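Local atomic coordinates of Na Glutathione S-transferase 1 (Necator americanus, PDB entry 2ON7), a protein that probably catalyses the conjugation of glutathione to electrophilic compounds, as a glutathione S-transferase of the human hookworm. Residues D97-V100 with E101-S104; Q119-E123 with V124-A128; Y178-V181 with K182-M185; S64-I67 with C68-L71; S81-D84 with E85-D89. All blocks are in the same frame, centred on the assembly; numbering follows the deposited sequence.

Contact 1 (D97-V100 with E101-S104)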
loop_
_atom_site.group_PDB
_atom_site.type_symbol
_atom_site.label_atom_id
_atom_site.label_comp_id
_atom_site.label_asym_id
_atom_site.label_seq_id
_atom_site.Cartn_x
_atom_site.Cartn_y
_atom_site.Cartn_z
ATOM N N ASP A 97 -2.391 6.799 -1.378
ATOM C CA ASP A 97 -1.824 7.754 -2.354
ATOM C C ASP A 97 -2.309 9.181 -2.031
ATOM O O ASP A 97 -1.517 10.159 -2.024
ATOM C CB ASP A 97 -2.279 7.434 -3.812
ATOM C CG ASP A 97 -1.624 6.165 -4.416
ATOM O OD1 ASP A 97 -0.812 5.494 -3.753
ATOM O OD2 ASP A 97 -1.942 5.817 -5.585
ATOM N N TYR A 98 -3.622 9.282 -1.815
ATOM C CA TYR A 98 -4.263 10.507 -1.438
ATOM C C TYR A 98 -3.589 11.094 -0.192
ATOM O O TYR A 98 -3.160 12.251 -0.191
ATOM C CB TYR A 98 -5.749 10.242 -1.220
ATOM C CG TYR A 98 -6.427 11.148 -0.230
ATOM C CD1 TYR A 98 -6.788 12.453 -0.574
ATOM C CD2 TYR A 98 -6.742 10.692 1.034
ATOM C CE1 TYR A 98 -7.452 13.284 0.335
ATOM C CE2 TYR A 98 -7.385 11.499 1.940
ATOM C CZ TYR A 98 -7.736 12.796 1.601
ATOM O OH TYR A 98 -8.381 13.600 2.536
ATOM N N ARG A 99 -3.472 10.264 0.841
ATOM C CA ARG A 99 -2.851 10.627 2.076
ATOM C C ARG A 99 -1.423 11.145 1.879
ATOM O O ARG A 99 -1.062 12.101 2.546
ATOM C CB ARG A 99 -2.884 9.434 3.053
ATOM C CG ARG A 99 -4.177 9.316 3.881
ATOM C CD ARG A 99 -4.361 10.558 4.722
ATOM N NE ARG A 99 -5.142 10.285 5.908
ATOM C CZ ARG A 99 -4.792 10.577 7.150
ATOM N NH1 ARG A 99 -3.658 11.210 7.432
ATOM N NH2 ARG A 99 -5.633 10.256 8.119
ATOM N N VAL A 100 -0.627 10.520 0.988
ATOM C CA VAL A 100 0.711 11.035 0.570
ATOM C C VAL A 100 0.622 12.444 -0.079
ATOM O O VAL A 100 1.446 13.333 0.198
ATOM C CB VAL A 100 1.470 10.000 -0.401
ATOM C CG1 VAL A 100 2.554 10.663 -1.251
ATOM C CG2 VAL A 100 2.058 8.821 0.376
ATOM N N GLU A 101 -0.362 12.626 -0.964
ATOM C CA GLU A 101 -0.650 13.934 -1.568
ATOM C C GLU A 101 -0.841 15.021 -0.526
ATOM O O GLU A 101 -0.346 16.152 -0.705
ATOM C CB GLU A 101 -1.907 13.872 -2.429
ATOM C CG GLU A 101 -1.655 13.580 -3.888
ATOM C CD GLU A 101 -2.826 12.887 -4.560
ATOM O OE1 GLU A 101 -2.587 12.165 -5.545
ATOM O OE2 GLU A 101 -3.978 13.029 -4.094
ATOM N N ILE A 102 -1.551 14.684 0.558
ATOM C CA ILE A 102 -1.995 15.699 1.537
ATOM C C ILE A 102 -1.147 15.799 2.819
ATOM O O ILE A 102 -1.367 16.674 3.628
ATOM C CB ILE A 102 -3.517 15.547 1.893
ATOM C CG1 ILE A 102 -3.719 14.560 3.042
ATOM C CG2 ILE A 102 -4.343 15.163 0.623
ATOM C CD1 ILE A 102 -5.154 14.484 3.557
ATOM N N LYS A 103 -0.223 14.859 3.000
ATOM C CA LYS A 103 0.730 14.834 4.118
ATOM C C LYS A 103 1.232 16.232 4.582
ATOM O O LYS A 103 1.332 16.489 5.770
ATOM C CB LYS A 103 1.917 13.948 3.730
ATOM C CG LYS A 103 2.653 13.333 4.882
ATOM C CD LYS A 103 3.522 12.186 4.381
ATOM C CE LYS A 103 4.499 11.739 5.466
ATOM N NZ LYS A 103 3.768 11.233 6.676
ATOM N N SER A 104 1.527 17.126 3.652
ATOM C CA SER A 104 1.882 18.485 3.994
ATOM C C SER A 104 0.734 19.358 4.556
ATOM O O SER A 104 0.995 20.276 5.350
ATOM C CB SER A 104 2.525 19.189 2.792
ATOM O OG SER A 104 1.567 19.401 1.782
#
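Y98 and I102 meet one turn apart on helix 82-109, which runs through the all-helical C-terminal domain of the glutathione transferase fold. Their side chains form the tight part of the contact. I102 touches the tyrosine with both its methyl groups. CG2 of I102 lies 3.6 Å from CE1 of Y98 and comes in at a slant to the ring. CD1 of I102 sits farther out, 3.5 Å from OH of Y98. The less common first torsion of I102 (chi1 87°) puts CG1 between the backbone N and the carbonyl carbon and leaves CG2 on the side of the Y98 ring. F132 of helix 117-141 stacks on the Y98 ring, and the H163 ring of helix 155-168 meets it nearly at right angles. The pair is thus buried among three helices. I102 N also bonds to Y98 O at 3.0 Å.

The other side of the helix is looser, with V100 and K103 exposed. K103 brings CB to 3.6 Å from V100 O, and then its chain leads away. Its backbone bond to R99 O is weak. V100 packs on V100 of the second subunit, so the helix faces its partner here. D97 turns its OD2 to Q63 of the second subunit. E101 lies between the two regions. Its extended chain runs back along the preceding turn, and OE1 forms a salt bridge with K131. The acids D97 and E101 keep their charges apart, with 6.4 Å between OD2 of D97 and OE1 of E101. The second carboxylate oxygen, OE2 of E101, rests 3.7 Å from CA of Y98.

Contact 2 (Q119-E123 with V124-A128)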
loop_
_atom_site.group_PDB
_atom_site.type_symbol
_atom_site.label_atom_id
_atom_site.label_comp_id
_atom_site.label_asym_id
_atom_site.label_seq_id
_atom_site.Cartn_x
_atom_site.Cartn_y
_atom_site.Cartn_z
ATOM N N GLN A 119 -3.835 28.355 2.737
ATOM C CA GLN A 119 -3.063 28.219 1.501
ATOM C C GLN A 119 -2.763 26.756 1.162
ATOM O O GLN A 119 -2.924 26.335 0.013
ATOM C CB GLN A 119 -1.771 29.044 1.590
ATOM C CG GLN A 119 -1.927 30.548 1.225
ATOM C CD GLN A 119 -2.312 31.462 2.407
ATOM O OE1 GLN A 119 -1.621 32.445 2.696
ATOM N NE2 GLN A 119 -3.423 31.150 3.075
ATOM N N LEU A 120 -2.322 25.988 2.157
ATOM C CA LEU A 120 -2.181 24.536 1.986
ATOM C C LEU A 120 -3.526 23.799 1.807
ATOM O O LEU A 120 -3.551 22.706 1.259
ATOM C CB LEU A 120 -1.319 23.902 3.102
ATOM C CG LEU A 120 0.164 24.320 3.223
ATOM C CD1 LEU A 120 0.701 24.112 4.640
ATOM C CD2 LEU A 120 1.021 23.576 2.221
ATOM N N LYS A 121 -4.633 24.397 2.239
ATOM C CA LYS A 121 -5.953 23.863 1.922
ATOM C C LYS A 121 -6.246 23.988 0.448
ATOM O O LYS A 121 -6.530 22.986 -0.213
ATOM C CB LYS A 121 -7.059 24.553 2.707
ATOM C CG LYS A 121 -8.430 23.879 2.573
ATOM C CD LYS A 121 -9.272 24.119 3.807
ATOM C CE LYS A 121 -9.132 25.551 4.275
ATOM N NZ LYS A 121 -10.169 25.935 5.250
ATOM N N LYS A 122 -6.182 25.222 -0.048
ATOM C CA LYS A 122 -6.361 25.547 -1.466
ATOM C C LYS A 122 -5.516 24.712 -2.419
ATOM O O LYS A 122 -6.073 23.999 -3.261
ATOM C CB LYS A 122 -6.117 27.033 -1.729
ATOM C CG LYS A 122 -7.409 27.803 -1.904
ATOM C CD LYS A 122 -7.264 29.292 -1.571
ATOM C CE LYS A 122 -8.404 29.737 -0.650
ATOM N NZ LYS A 122 -8.525 28.826 0.572
ATOM N N GLU A 123 -4.190 24.789 -2.266
ATOM C CA GLU A 123 -3.239 24.232 -3.238
ATOM C C GLU A 123 -2.911 22.722 -3.115
ATOM O O GLU A 123 -2.424 22.113 -4.078
ATOM C CB GLU A 123 -1.947 25.074 -3.259
ATOM C CG GLU A 123 -2.091 26.464 -3.943
ATOM C CD GLU A 123 -0.853 27.345 -3.779
ATOM O OE1 GLU A 123 -0.578 28.166 -4.686
ATOM O OE2 GLU A 123 -0.148 27.217 -2.748
ATOM N N VAL A 124 -3.201 22.125 -1.958
ATOM C CA VAL A 124 -2.801 20.745 -1.678
ATOM C C VAL A 124 -3.989 19.855 -1.261
ATOM O O VAL A 124 -4.295 18.902 -1.968
ATOM C CB VAL A 124 -1.572 20.677 -0.675
ATOM C CG1 VAL A 124 -1.265 19.264 -0.253
ATOM C CG2 VAL A 124 -0.320 21.323 -1.297
ATOM N N LEU A 125 -4.664 20.157 -0.151
ATOM C CA LEU A 125 -5.831 19.351 0.300
ATOM C C LEU A 125 -7.017 19.289 -0.730
ATOM O O LEU A 125 -7.473 18.206 -1.082
ATOM C CB LEU A 125 -6.352 19.866 1.660
ATOM C CG LEU A 125 -7.004 19.023 2.775
ATOM C CD1 LEU A 125 -8.115 19.830 3.454
ATOM C CD2 LEU A 125 -7.523 17.638 2.361
ATOM N N LEU A 126 -7.515 20.443 -1.186
ATOM C CA LEU A 126 -8.754 20.452 -1.982
ATOM C C LEU A 126 -8.664 19.710 -3.356
ATOM O O LEU A 126 -9.523 18.878 -3.660
ATOM C CB LEU A 126 -9.347 21.874 -2.110
ATOM C CG LEU A 126 -9.885 22.567 -0.845
ATOM C CD1 LEU A 126 -10.582 23.853 -1.220
ATOM C CD2 LEU A 126 -10.829 21.688 -0.042
ATOM N N PRO A 127 -7.637 20.020 -4.187
ATOM C CA PRO A 127 -7.314 19.144 -5.326
ATOM C C PRO A 127 -7.265 17.646 -4.965
ATOM O O PRO A 127 -8.127 16.877 -5.416
ATOM C CB PRO A 127 -5.939 19.652 -5.781
ATOM C CG PRO A 127 -5.957 21.115 -5.407
ATOM C CD PRO A 127 -6.776 21.225 -4.150
ATOM N N ALA A 128 -6.288 17.234 -4.161
ATOM C CA ALA A 128 -6.152 15.844 -3.766
ATOM C C ALA A 128 -7.480 15.173 -3.358
ATOM O O ALA A 128 -7.680 13.983 -3.588
ATOM C CB ALA A 128 -5.133 15.722 -2.613
#
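K121 crosses L125 and L126 of the next turn at an angle, and its aliphatic part does the touching. At CB the side chain sets off away from that turn. The first torsion holds CG anti to the backbone N (chi1 -171°), which swings it beside the carbonyl carbon and towards the two leucines. CG of K121 is 3.9 Å from CG of L126 and 4.2 Å from CD1 of L125. The chain bends at chi3. Its end, NZ, forms a salt bridge with E118 OE1, one turn back in the helix. V171, in a loop, also packs against K121.

This is a stretch of helix 117-141, in the all-helical C-terminal domain, where the helix widens into a pi-type turn. Here the N-H bonds to the carbonyl five residues back, not four. L125 N reaches L120 O at 3.1 Å and L126 N reaches K121 O at 2.9 Å, the first nearly straight at 170°. V124 N adds a weak bond to L120 O. P127 follows. It has no N-H to give to the turn before, and the helix kinks there. CD of P127 sits close against K122 O, 3.0 Å away. The short axes before and after the change differ in direction by 25°. On the face towards helix 82-109, V124 meets S104 and L125 meets F105. L120 brings CD2 to 4.4 Å from CG2 of V124.

Contact 3 (Y178-V181 with K182-M185)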
loop_
_atom_site.group_PDB
_atom_site.type_symbol
_atom_site.label_atom_id
_atom_site.label_comp_id
_atom_site.label_asym_id
_atom_site.label_seq_id
_atom_site.Cartn_x
_atom_site.Cartn_y
_atom_site.Cartn_z
ATOM N N TYR A 178 -19.843 16.391 -2.303
ATOM C CA TYR A 178 -19.876 14.930 -2.312
ATOM C C TYR A 178 -20.942 14.397 -1.324
ATOM O O TYR A 178 -20.636 14.006 -0.197
ATOM C CB TYR A 178 -18.455 14.390 -2.075
ATOM C CG TYR A 178 -17.427 15.039 -3.010
ATOM C CD1 TYR A 178 -16.799 16.272 -2.673
ATOM C CD2 TYR A 178 -17.119 14.456 -4.259
ATOM C CE1 TYR A 178 -15.889 16.887 -3.560
ATOM C CE2 TYR A 178 -16.204 15.051 -5.135
ATOM C CZ TYR A 178 -15.597 16.252 -4.791
ATOM O OH TYR A 178 -14.707 16.804 -5.670
ATOM N N PRO A 179 -22.215 14.383 -1.760
ATOM C CA PRO A 179 -23.251 13.875 -0.864
ATOM C C PRO A 179 -23.125 12.368 -0.555
ATOM O O PRO A 179 -23.285 11.978 0.596
ATOM C CB PRO A 179 -24.574 14.250 -1.565
ATOM C CG PRO A 179 -24.212 14.617 -2.964
ATOM C CD PRO A 179 -22.731 14.798 -3.078
ATOM N N GLU A 180 -22.818 11.550 -1.556
ATOM C CA GLU A 180 -22.599 10.098 -1.374
ATOM C C GLU A 180 -21.528 9.719 -0.322
ATOM O O GLU A 180 -21.730 8.796 0.481
ATOM C CB GLU A 180 -22.216 9.430 -2.706
ATOM C CG GLU A 180 -23.265 9.550 -3.788
ATOM C CD GLU A 180 -23.235 10.904 -4.449
ATOM O OE1 GLU A 180 -22.149 11.532 -4.477
ATOM O OE2 GLU A 180 -24.287 11.340 -4.911
ATOM N N VAL A 181 -20.385 10.398 -0.369
ATOM C CA VAL A 181 -19.308 10.174 0.590
ATOM C C VAL A 181 -19.784 10.460 2.026
ATOM O O VAL A 181 -19.514 9.697 2.938
ATOM C CB VAL A 181 -18.057 11.039 0.241
ATOM C CG1 VAL A 181 -17.052 11.010 1.361
ATOM C CG2 VAL A 181 -17.465 10.621 -1.072
ATOM N N LYS A 182 -20.493 11.574 2.198
ATOM C CA LYS A 182 -21.091 11.928 3.472
ATOM C C LYS A 182 -22.086 10.849 3.980
ATOM O O LYS A 182 -21.929 10.363 5.120
ATOM C CB LYS A 182 -21.744 13.299 3.354
ATOM C CG LYS A 182 -22.276 13.865 4.632
ATOM C CD LYS A 182 -23.282 14.921 4.267
ATOM C CE LYS A 182 -23.085 16.183 5.066
ATOM N NZ LYS A 182 -23.237 15.864 6.513
ATOM N N GLU A 183 -23.073 10.479 3.129
ATOM C CA GLU A 183 -23.991 9.352 3.389
ATOM C C GLU A 183 -23.255 8.063 3.819
ATOM O O GLU A 183 -23.739 7.338 4.712
ATOM C CB GLU A 183 -24.855 9.046 2.161
ATOM C CG GLU A 183 -25.919 10.134 1.801
ATOM C CD GLU A 183 -26.676 9.827 0.476
ATOM O OE1 GLU A 183 -26.097 9.142 -0.421
ATOM O OE2 GLU A 183 -27.842 10.277 0.345
ATOM N N HIS A 184 -22.106 7.790 3.187
ATOM C CA HIS A 184 -21.302 6.589 3.486
ATOM C C HIS A 184 -20.716 6.667 4.893
ATOM O O HIS A 184 -20.865 5.720 5.674
ATOM C CB HIS A 184 -20.171 6.394 2.450
ATOM C CG HIS A 184 -19.098 5.421 2.875
ATOM N ND1 HIS A 184 -19.269 4.049 2.821
ATOM C CD2 HIS A 184 -17.826 5.626 3.305
ATOM C CE1 HIS A 184 -18.157 3.458 3.239
ATOM N NE2 HIS A 184 -17.264 4.390 3.515
ATOM N N MET A 185 -20.043 7.786 5.204
ATOM C CA MET A 185 -19.433 8.054 6.534
ATOM C C MET A 185 -20.462 7.898 7.675
ATOM O O MET A 185 -20.157 7.349 8.724
ATOM C CB MET A 185 -18.789 9.461 6.564
ATOM C CG MET A 185 -18.249 9.929 7.944
ATOM S SD MET A 185 -17.894 11.708 8.161
ATOM C CE MET A 185 -19.508 12.415 7.866
#
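K182 opens the second turn with a weak backbone bond to Y178 O, the N-cap residue, at 3.4 Å. Its CB comes within 3.4 Å of P179 O. The rest of the chain leads away, and L175 packs against it.

E183 is held more firmly. Its N bonds to P179 O at 3.0 Å. The chain of E183 lies extended along the first turn. CG passes P179 O, and OE1 of E183 stops 3.7 Å from CA of E180. E180 is also acidic. Its OE2 stays 5.3 Å from OE1 of E183, so the like charges do not touch.

The helix that starts here, 179-189, belongs to the all-helical C-terminal domain of the transferase. Y178 ties its start to helix 117-141, with OH bonded to D130 and the ring edge-to-face with F133.

H184 comes next, with N bonded to E180 O. Its CB sits 3.4 Å from V181 O. The buried ring has a weak bond at each nitrogen, ND1 to G146 O and NE2 to D157 O.

M185 N bonds to V181 O at 3.0 Å. Its CB lies near the same oxygen, while the end of the side chain leads off towards N164, A165 and L168 of helix 155-168.

Contact 4 (S64-I67 with C68-L71)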
loop_
_atom_site.group_PDB
_atom_site.type_symbol
_atom_site.label_atom_id
_atom_site.label_comp_id
_atom_site.label_asym_id
_atom_site.label_seq_id
_atom_site.Cartn_x
_atom_site.Cartn_y
_atom_site.Cartn_z
ATOM N N SER A 64 0.159 -0.444 8.662
ATOM C CA SER A 64 -1.236 -0.319 8.996
ATOM C C SER A 64 -2.080 -1.101 8.038
ATOM O O SER A 64 -3.082 -1.721 8.434
ATOM C CB SER A 64 -1.672 1.159 8.995
ATOM O OG SER A 64 -1.083 1.803 7.866
ATOM N N LEU A 65 -1.669 -1.080 6.771
ATOM C CA LEU A 65 -2.494 -1.653 5.711
ATOM C C LEU A 65 -2.455 -3.165 5.825
ATOM O O LEU A 65 -3.518 -3.814 5.780
ATOM C CB LEU A 65 -2.092 -1.162 4.322
ATOM C CG LEU A 65 -2.519 0.271 3.880
ATOM C CD1 LEU A 65 -2.049 0.640 2.440
ATOM C CD2 LEU A 65 -4.032 0.520 3.968
ATOM N N ALA A 66 -1.251 -3.692 6.028
ATOM C CA ALA A 66 -0.978 -5.113 6.165
ATOM C C ALA A 66 -1.627 -5.669 7.428
ATOM O O ALA A 66 -2.108 -6.796 7.401
ATOM C CB ALA A 66 0.569 -5.406 6.198
ATOM N N ILE A 67 -1.593 -4.897 8.511
ATOM C CA ILE A 67 -2.274 -5.219 9.759
ATOM C C ILE A 67 -3.771 -5.188 9.579
ATOM O O ILE A 67 -4.466 -6.164 9.921
ATOM C CB ILE A 67 -1.923 -4.217 10.860
ATOM C CG1 ILE A 67 -0.437 -4.321 11.233
ATOM C CG2 ILE A 67 -2.828 -4.409 12.094
ATOM C CD1 ILE A 67 0.012 -3.144 12.008
ATOM N N CYS A 68 -4.274 -4.088 9.022
ATOM C CA CYS A 68 -5.713 -3.970 8.823
ATOM C C CYS A 68 -6.222 -5.125 7.904
ATOM O O CYS A 68 -7.264 -5.742 8.192
ATOM C CB CYS A 68 -6.215 -2.492 8.499
ATOM S SG CYS A 68 -7.852 -2.326 9.180
ATOM N N ARG A 69 -5.462 -5.482 6.857
ATOM C CA ARG A 69 -5.916 -6.534 5.958
ATOM C C ARG A 69 -5.924 -7.858 6.690
ATOM O O ARG A 69 -6.892 -8.606 6.589
ATOM C CB ARG A 69 -5.061 -6.610 4.697
ATOM C CG ARG A 69 -5.443 -7.707 3.661
ATOM C CD ARG A 69 -4.473 -7.752 2.509
ATOM N NE ARG A 69 -4.341 -6.400 1.974
ATOM C CZ ARG A 69 -3.299 -5.585 2.181
ATOM N NH1 ARG A 69 -2.215 -5.994 2.844
ATOM N NH2 ARG A 69 -3.329 -4.364 1.685
ATOM N N TYR A 70 -4.879 -8.109 7.477
ATOM C CA TYR A 70 -4.713 -9.370 8.182
ATOM C C TYR A 70 -5.905 -9.599 9.147
ATOM O O TYR A 70 -6.557 -10.669 9.122
ATOM C CB TYR A 70 -3.348 -9.418 8.924
ATOM C CG TYR A 70 -3.228 -10.600 9.879
ATOM C CD1 TYR A 70 -2.754 -11.828 9.432
ATOM C CD2 TYR A 70 -3.576 -10.482 11.233
ATOM C CE1 TYR A 70 -2.671 -12.939 10.281
ATOM C CE2 TYR A 70 -3.491 -11.608 12.115
ATOM C CZ TYR A 70 -3.035 -12.826 11.605
ATOM O OH TYR A 70 -2.932 -13.930 12.400
ATOM N N LEU A 71 -6.157 -8.626 10.010
ATOM C CA LEU A 71 -7.214 -8.755 10.987
ATOM C C LEU A 71 -8.560 -8.944 10.283
ATOM O O LEU A 71 -9.309 -9.839 10.680
ATOM C CB LEU A 71 -7.256 -7.540 11.946
ATOM C CG LEU A 71 -6.006 -7.365 12.802
ATOM C CD1 LEU A 71 -5.988 -5.975 13.408
ATOM C CD2 LEU A 71 -5.933 -8.479 13.874
#
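R69 holds CG anti to its backbone N (chi1 180°) and bends at chi3 (-52°), which folds the guanidinium back over the turn that holds L65 and A66. L65 O then lies 3.7 Å above one face of the guanidinium plane, offset towards its rim. NH1 of R69 is 3.7 Å from CA of A66. The charge is met outside this turn: NE pairs with D89 of the same chain, and NH1 with D89 of the second subunit; the reciprocal pair across the dimer is longer and weak.

On another side of the helix, I67 and L71 lie side by side and point the same way. CG2 of I67 is 3.8 Å from CD1 of L71. Both pack on L54 of strand 53-56. Helix 64-75 thus covers the sheet of the thioredoxin-like N-terminal domain. C68 N bonds to S64 O at 2.7 Å, and CB of C68 sits 3.2 Å from the same oxygen. SG of C68 forms a disulfide with C17, which joins this helix to helix 16-25. Y70 N bonds to A66 O, and L71 N to I67 O at 3.0 Å.

Contact 5 (S81-D84 with E85-D89)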
loop_
_atom_site.group_PDB
_atom_site.type_symbol
_atom_site.label_atom_id
_atom_site.label_comp_id
_atom_site.label_asym_id
_atom_site.label_seq_id
_atom_site.Cartn_x
_atom_site.Cartn_y
_atom_site.Cartn_z
ATOM N N SER A 81 -14.661 -12.728 -1.603
ATOM C CA SER A 81 -13.911 -13.521 -2.566
ATOM C C SER A 81 -12.582 -12.840 -2.665
ATOM O O SER A 81 -12.463 -11.668 -2.304
ATOM C CB SER A 81 -14.575 -13.489 -3.941
ATOM O OG SER A 81 -14.423 -12.193 -4.516
ATOM N N THR A 82 -11.593 -13.568 -3.168
ATOM C CA THR A 82 -10.220 -13.063 -3.323
ATOM C C THR A 82 -10.126 -11.858 -4.252
ATOM O O THR A 82 -9.237 -11.014 -4.083
ATOM C CB THR A 82 -9.305 -14.150 -3.888
ATOM O OG1 THR A 82 -9.983 -14.768 -4.989
ATOM C CG2 THR A 82 -9.046 -15.184 -2.844
ATOM N N PHE A 83 -10.999 -11.835 -5.264
ATOM C CA PHE A 83 -11.148 -10.685 -6.142
ATOM C C PHE A 83 -11.720 -9.471 -5.414
ATOM O O PHE A 83 -11.160 -8.387 -5.519
ATOM C CB PHE A 83 -11.936 -10.998 -7.427
ATOM C CG PHE A 83 -11.789 -9.927 -8.478
ATOM C CD1 PHE A 83 -10.634 -9.864 -9.264
ATOM C CD2 PHE A 83 -12.772 -8.950 -8.645
ATOM C CE1 PHE A 83 -10.463 -8.849 -10.223
ATOM C CE2 PHE A 83 -12.629 -7.926 -9.595
ATOM C CZ PHE A 83 -11.472 -7.881 -10.402
ATOM N N ASP A 84 -12.825 -9.635 -4.667
ATOM C CA ASP A 84 -13.356 -8.524 -3.863
ATOM C C ASP A 84 -12.319 -8.079 -2.846
ATOM O O ASP A 84 -12.126 -6.851 -2.610
ATOM C CB ASP A 84 -14.689 -8.882 -3.195
ATOM C CG ASP A 84 -15.881 -8.816 -4.182
ATOM O OD1 ASP A 84 -17.028 -9.142 -3.786
ATOM O OD2 ASP A 84 -15.665 -8.452 -5.368
ATOM N N GLU A 85 -11.621 -9.057 -2.261
ATOM C CA GLU A 85 -10.436 -8.769 -1.415
ATOM C C GLU A 85 -9.389 -7.839 -2.070
ATOM O O GLU A 85 -8.973 -6.861 -1.487
ATOM C CB GLU A 85 -9.812 -10.061 -0.926
ATOM C CG GLU A 85 -10.492 -10.544 0.321
ATOM C CD GLU A 85 -9.954 -11.845 0.821
ATOM O OE1 GLU A 85 -9.225 -12.487 0.087
ATOM O OE2 GLU A 85 -10.275 -12.249 1.941
ATOM N N ALA A 86 -9.028 -8.119 -3.296
ATOM C CA ALA A 86 -8.153 -7.262 -4.088
ATOM C C ALA A 86 -8.757 -5.868 -4.382
ATOM O O ALA A 86 -8.049 -4.886 -4.430
ATOM C CB ALA A 86 -7.829 -7.965 -5.375
ATOM N N VAL A 87 -10.068 -5.811 -4.616
ATOM C CA VAL A 87 -10.773 -4.567 -4.832
ATOM C C VAL A 87 -10.769 -3.669 -3.573
ATOM O O VAL A 87 -10.469 -2.457 -3.663
ATOM C CB VAL A 87 -12.213 -4.824 -5.414
ATOM C CG1 VAL A 87 -12.985 -3.540 -5.556
ATOM C CG2 VAL A 87 -12.096 -5.498 -6.774
ATOM N N VAL A 88 -11.086 -4.258 -2.415
ATOM C CA VAL A 88 -10.920 -3.577 -1.130
ATOM C C VAL A 88 -9.512 -2.981 -1.089
ATOM O O VAL A 88 -9.342 -1.764 -0.883
ATOM C CB VAL A 88 -11.067 -4.569 0.056
ATOM C CG1 VAL A 88 -10.690 -3.907 1.336
ATOM C CG2 VAL A 88 -12.494 -5.119 0.150
ATOM N N ASP A 89 -8.521 -3.855 -1.322
ATOM C CA ASP A 89 -7.099 -3.509 -1.370
ATOM C C ASP A 89 -6.790 -2.329 -2.278
ATOM O O ASP A 89 -6.070 -1.431 -1.883
ATOM C CB ASP A 89 -6.268 -4.703 -1.859
ATOM C CG ASP A 89 -6.276 -5.852 -0.899
ATOM O OD1 ASP A 89 -6.646 -5.668 0.258
ATOM O OD2 ASP A 89 -5.876 -6.945 -1.306
#
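F83 and V87 pack at the start of helix 82-109, where the chain enters the all-helical part of the transferase fold at the dimer face. CG of F83 is anti to the backbone N (chi1 -165°) and beside the carbonyl carbon, which brings the ring to V87 on the next turn. The V87 side chain crosses it at a slant. The touching atoms are CE2 of F83 and CG2 of V87, 3.8 Å apart. CG2 of V87 also sits 3.3 Å from F83 O. Beyond this pair, K59 of the second subunit makes a cation-pi contact with the F83 ring.

T82 and E85 cross at an angle on another side of the helix. E85 is extended beyond CG and runs back past S81 O. Its OE1 ends 3.6 Å from CA of T82 and 4.0 Å from CG2 of T82. The same OE1 forms a salt bridge with R73 of the second subunit, and T82 packs on that arginine as well.

S81 is the N-cap. Its OG accepts from D84 N at 3.0 Å, with the N-H nearly straight (173°). This satisfies one of the first-turn N-H groups that have no earlier turn to bond to. S81 O also accepts from E85 N. A86 is small, and its CB packs on L61 of the second subunit. V88 faces inward to W155 and V156 of helix 155-168. Its N bonds to D84 O at 2.8 Å, and its CG2 rests 3.3 Å from the same oxygen.

In the fold
Along the chain the order is contact 4, 5, 1, 2, 3. Contact 4 lies on helix 64-75 of the thioredoxin-like domain, and the other four lie on helices of the all-helical part. Contacts 5 and 1 share helix 82-109, with centres 23 Å apart. Contacts 4 and 5 touch through R69 NE and D89 OD1, a 3.0 Å salt bridge between consecutive helices. Contacts 4, 5 and 1 all meet the second subunit, so they mark the dimer face. Contacts 1 and 2 pack directly, 10 Å between centres, as helices 82-109 and 117-141. Contact 3 touches none of the others, and its centre is 20 Å from those of contacts 1 and 2.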